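Local coordinates for CPXV018 protein (Cowpox virus, PDB 4PDC), which probably acts as a secreted decoy with an MHC class I-like fold that binds the NK-cell receptor NKG2D and blunts recognition of infected cells, at residues Val69-Pro74 / Ala111-Met116. The protein carries 2 engineered substitutions. Sequence-based numbering, arbitrary orientation.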
ATOM      1  N   VAL E  69      -9.616 -24.256  -4.483  1.00 22.03           N
ATOM      2  CA  VAL E  69     -10.697 -25.222  -4.316  1.00 20.34           C
ATOM      3  C   VAL E  69     -10.133 -26.628  -4.492  1.00 22.74           C
ATOM      4  O   VAL E  69      -9.290 -26.851  -5.362  1.00 25.42           O
ATOM      5  CB  VAL E  69     -11.859 -24.993  -5.314  1.00 27.96           C
ATOM      6  CG1 VAL E  69     -12.471 -23.619  -5.106  1.00 30.54           C
ATOM      7  CG2 VAL E  69     -11.401 -25.154  -6.757  1.00 28.18           C
ATOM      8  N   PRO E  70     -10.576 -27.581  -3.657  1.00 21.06           N
ATOM      9  CA  PRO E  70     -10.107 -28.955  -3.869  1.00 24.69           C
ATOM     10  C   PRO E  70     -10.554 -29.475  -5.231  1.00 22.26           C
ATOM     11  O   PRO E  70     -11.622 -29.084  -5.701  1.00 19.66           O
ATOM     12  CB  PRO E  70     -10.767 -29.741  -2.730  1.00 20.34           C
ATOM     13  CG  PRO E  70     -11.168 -28.712  -1.722  1.00 22.90           C
ATOM     14  CD  PRO E  70     -11.484 -27.482  -2.502  1.00 24.19           C
ATOM     15  N   THR E  71      -9.747 -30.331  -5.850  1.00 24.37           N
ATOM     16  CA  THR E  71     -10.054 -30.853  -7.180  1.00 29.94           C
ATOM     17  C   THR E  71      -9.814 -32.351  -7.256  1.00 29.58           C
ATOM     18  O   THR E  71      -9.008 -32.898  -6.506  1.00 29.43           O
ATOM     19  CB  THR E  71      -9.199 -30.178  -8.277  1.00 31.13           C
ATOM     20  OG1 THR E  71      -7.842 -30.627  -8.171  1.00 33.21           O
ATOM     21  CG2 THR E  71      -9.242 -28.667  -8.151  1.00 33.64           C
ATOM     22  N   SER E  72     -10.519 -33.004  -8.172  1.00 28.05           N
ATOM     23  CA  SER E  72     -10.258 -34.401  -8.483  1.00 33.59           C
ATOM     24  C   SER E  72      -9.038 -34.494  -9.396  1.00 32.14           C
ATOM     25  O   SER E  72      -8.450 -35.562  -9.557  1.00 34.41           O
ATOM     26  CB  SER E  72     -11.477 -35.044  -9.143  1.00 30.01           C
ATOM     27  OG  SER E  72     -11.849 -34.331 -10.309  1.00 38.73           O
ATOM     28  N   THR E  73      -8.671 -33.364  -9.995  1.00 29.50           N
ATOM     29  CA  THR E  73      -7.465 -33.267 -10.811  1.00 29.84           C
ATOM     30  C   THR E  73      -6.234 -33.516  -9.938  1.00 28.11           C
ATOM     31  O   THR E  73      -5.960 -32.735  -9.027  1.00 28.11           O
ATOM     32  CB  THR E  73      -7.354 -31.881 -11.481  1.00 32.89           C
ATOM     33  OG1 THR E  73      -8.551 -31.606 -12.227  1.00 37.51           O
ATOM     34  CG2 THR E  73      -6.150 -31.820 -12.413  1.00 35.87           C
ATOM     35  N   PRO E  74      -5.483 -34.599 -10.214  1.00 33.46           N
ATOM     36  CA  PRO E  74      -4.419 -35.013  -9.288  1.00 32.41           C
ATOM     37  C   PRO E  74      -3.208 -34.083  -9.235  1.00 26.60           C
ATOM     38  O   PRO E  74      -2.511 -34.079  -8.221  1.00 30.39           O
ATOM     39  CB  PRO E  74      -4.008 -36.387  -9.826  1.00 29.80           C
ATOM     40  CG  PRO E  74      -4.314 -36.330 -11.270  1.00 29.20           C
ATOM     41  CD  PRO E  74      -5.542 -35.469 -11.404  1.00 34.72           C
ATOM     42  N   ALA E 111     -15.399 -21.785 -12.699  1.00 41.90           N
ATOM     43  CA  ALA E 111     -14.694 -21.564 -11.442  1.00 33.67           C
ATOM     44  C   ALA E 111     -13.612 -22.619 -11.263  1.00 35.94           C
ATOM     45  O   ALA E 111     -13.896 -23.777 -10.951  1.00 34.30           O
ATOM     46  CB  ALA E 111     -15.663 -21.587 -10.271  1.00 41.21           C
ATOM     47  N   THR E 112     -12.368 -22.205 -11.468  1.00 23.46           N
ATOM     48  CA  THR E 112     -11.228 -23.101 -11.386  1.00 23.33           C
ATOM     49  C   THR E 112     -10.070 -22.426 -10.668  1.00 19.12           C
ATOM     50  O   THR E 112     -10.017 -21.200 -10.568  1.00 17.50           O
ATOM     51  CB  THR E 112     -10.752 -23.521 -12.774  1.00 21.03           C
ATOM     52  OG1 THR E 112     -10.348 -22.352 -13.498  1.00 19.06           O
ATOM     53  CG2 THR E 112     -11.864 -24.238 -13.531  1.00 30.25           C
ATOM     54  N   ASN E 113      -9.134 -23.233 -10.188  1.00 18.03           N
ATOM     55  CA  ASN E 113      -7.926 -22.711  -9.579  1.00 18.86           C
ATOM     56  C   ASN E 113      -7.133 -21.894 -10.595  1.00 18.90           C
ATOM     57  O   ASN E 113      -6.540 -20.873 -10.256  1.00 15.74           O
ATOM     58  CB  ASN E 113      -7.078 -23.851  -9.016  1.00 19.71           C
ATOM     59  CG  ASN E 113      -7.725 -24.513  -7.811  1.00 24.98           C
ATOM     60  OD1 ASN E 113      -8.397 -23.855  -7.018  1.00 22.68           O
ATOM     61  ND2 ASN E 113      -7.532 -25.820  -7.672  1.00 22.07           N
ATOM     62  N   LYS E 114      -7.155 -22.342 -11.848  1.00 16.41           N
ATOM     63  CA  LYS E 114      -6.452 -21.656 -12.926  1.00 15.65           C
ATOM     64  C   LYS E 114      -6.967 -20.227 -13.108  1.00 16.82           C
ATOM     65  O   LYS E 114      -6.185 -19.278 -13.210  1.00 16.67           O
ATOM     66  CB  LYS E 114      -6.600 -22.444 -14.227  1.00 20.54           C
ATOM     67  CG  LYS E 114      -5.784 -21.908 -15.383  1.00 20.47           C
ATOM     68  CD  LYS E 114      -5.979 -22.763 -16.628  1.00 22.73           C
ATOM     69  CE  LYS E 114      -5.114 -22.279 -17.778  1.00 24.48           C
ATOM     70  NZ  LYS E 114      -5.349 -23.062 -19.021  1.00 26.06           N
ATOM     71  N   ASN E 115      -8.285 -20.070 -13.139  1.00 14.24           N
ATOM     72  CA  ASN E 115      -8.882 -18.748 -13.299  1.00 15.14           C
ATOM     73  C   ASN E 115      -8.689 -17.855 -12.079  1.00 13.48           C
ATOM     74  O   ASN E 115      -8.372 -16.674 -12.214  1.00 14.71           O
ATOM     75  CB  ASN E 115     -10.373 -18.878 -13.613  1.00 20.17           C
ATOM     76  CG  ASN E 115     -10.632 -19.233 -15.067  1.00 27.46           C
ATOM     77  OD1 ASN E 115      -9.901 -18.805 -15.963  1.00 22.82           O
ATOM     78  ND2 ASN E 115     -11.677 -20.016 -15.308  1.00 24.63           N
ATOM     79  N   MET E 116      -8.887 -18.412 -10.890  1.00 14.19           N
ATOM     80  CA  MET E 116      -8.731 -17.637  -9.666  1.00 15.83           C
ATOM     81  C   MET E 116      -7.287 -17.164  -9.512  1.00 15.36           C
ATOM     82  O   MET E 116      -7.028 -16.034  -9.092  1.00 14.90           O
ATOM     83  CB  MET E 116      -9.144 -18.467  -8.453  1.00 17.26           C
ATOM     84  CG  MET E 116      -9.171 -17.674  -7.160  1.00 23.77           C
ATOM     85  SD  MET E 116      -9.526 -18.692  -5.715  1.00 35.74           S
ATOM     86  CE  MET E 116     -11.129 -19.368  -6.160  1.00 45.72           C
TER
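V69 offers both its backbone N-H and its carbonyl to one side chain, that of N113, in the first turn of helix 113-126. Just ahead, T112 is the N-cap: its OG1 takes the N-H of N115 at 3.1 Å (N115 N to T112 OG1), as suits a short β-hydroxyl residue where a helix begins. N113 follows, and its primary amide, acceptor and donor side by side, matches the extended backbone of V69. V69 N donates to N113 OD1 over 2.8 Å, along a lone pair in the carbonyl plane, while N113 ND2 returns a bond to V69 O at 3.1 Å, nearly in its own amide plane. With CG anti to the carbonyl carbon (chi1 -69°), the amide reaches out to the loop. Two methyls overlie one amide face: V69 CG2 is 3.3 Å from N113 OD1, and T71 CG2 3.4 Å from N113 ND2. In this platform-like fold, the pairing ties the link between helix 51-64 and strand 75-87 to the start of a later helix. Because ND2 also donates to E76, outside both segments, the buried amide has its flip state defined, and the carboxylate probably shifts electron density toward OD1, favouring the bond from V69 N.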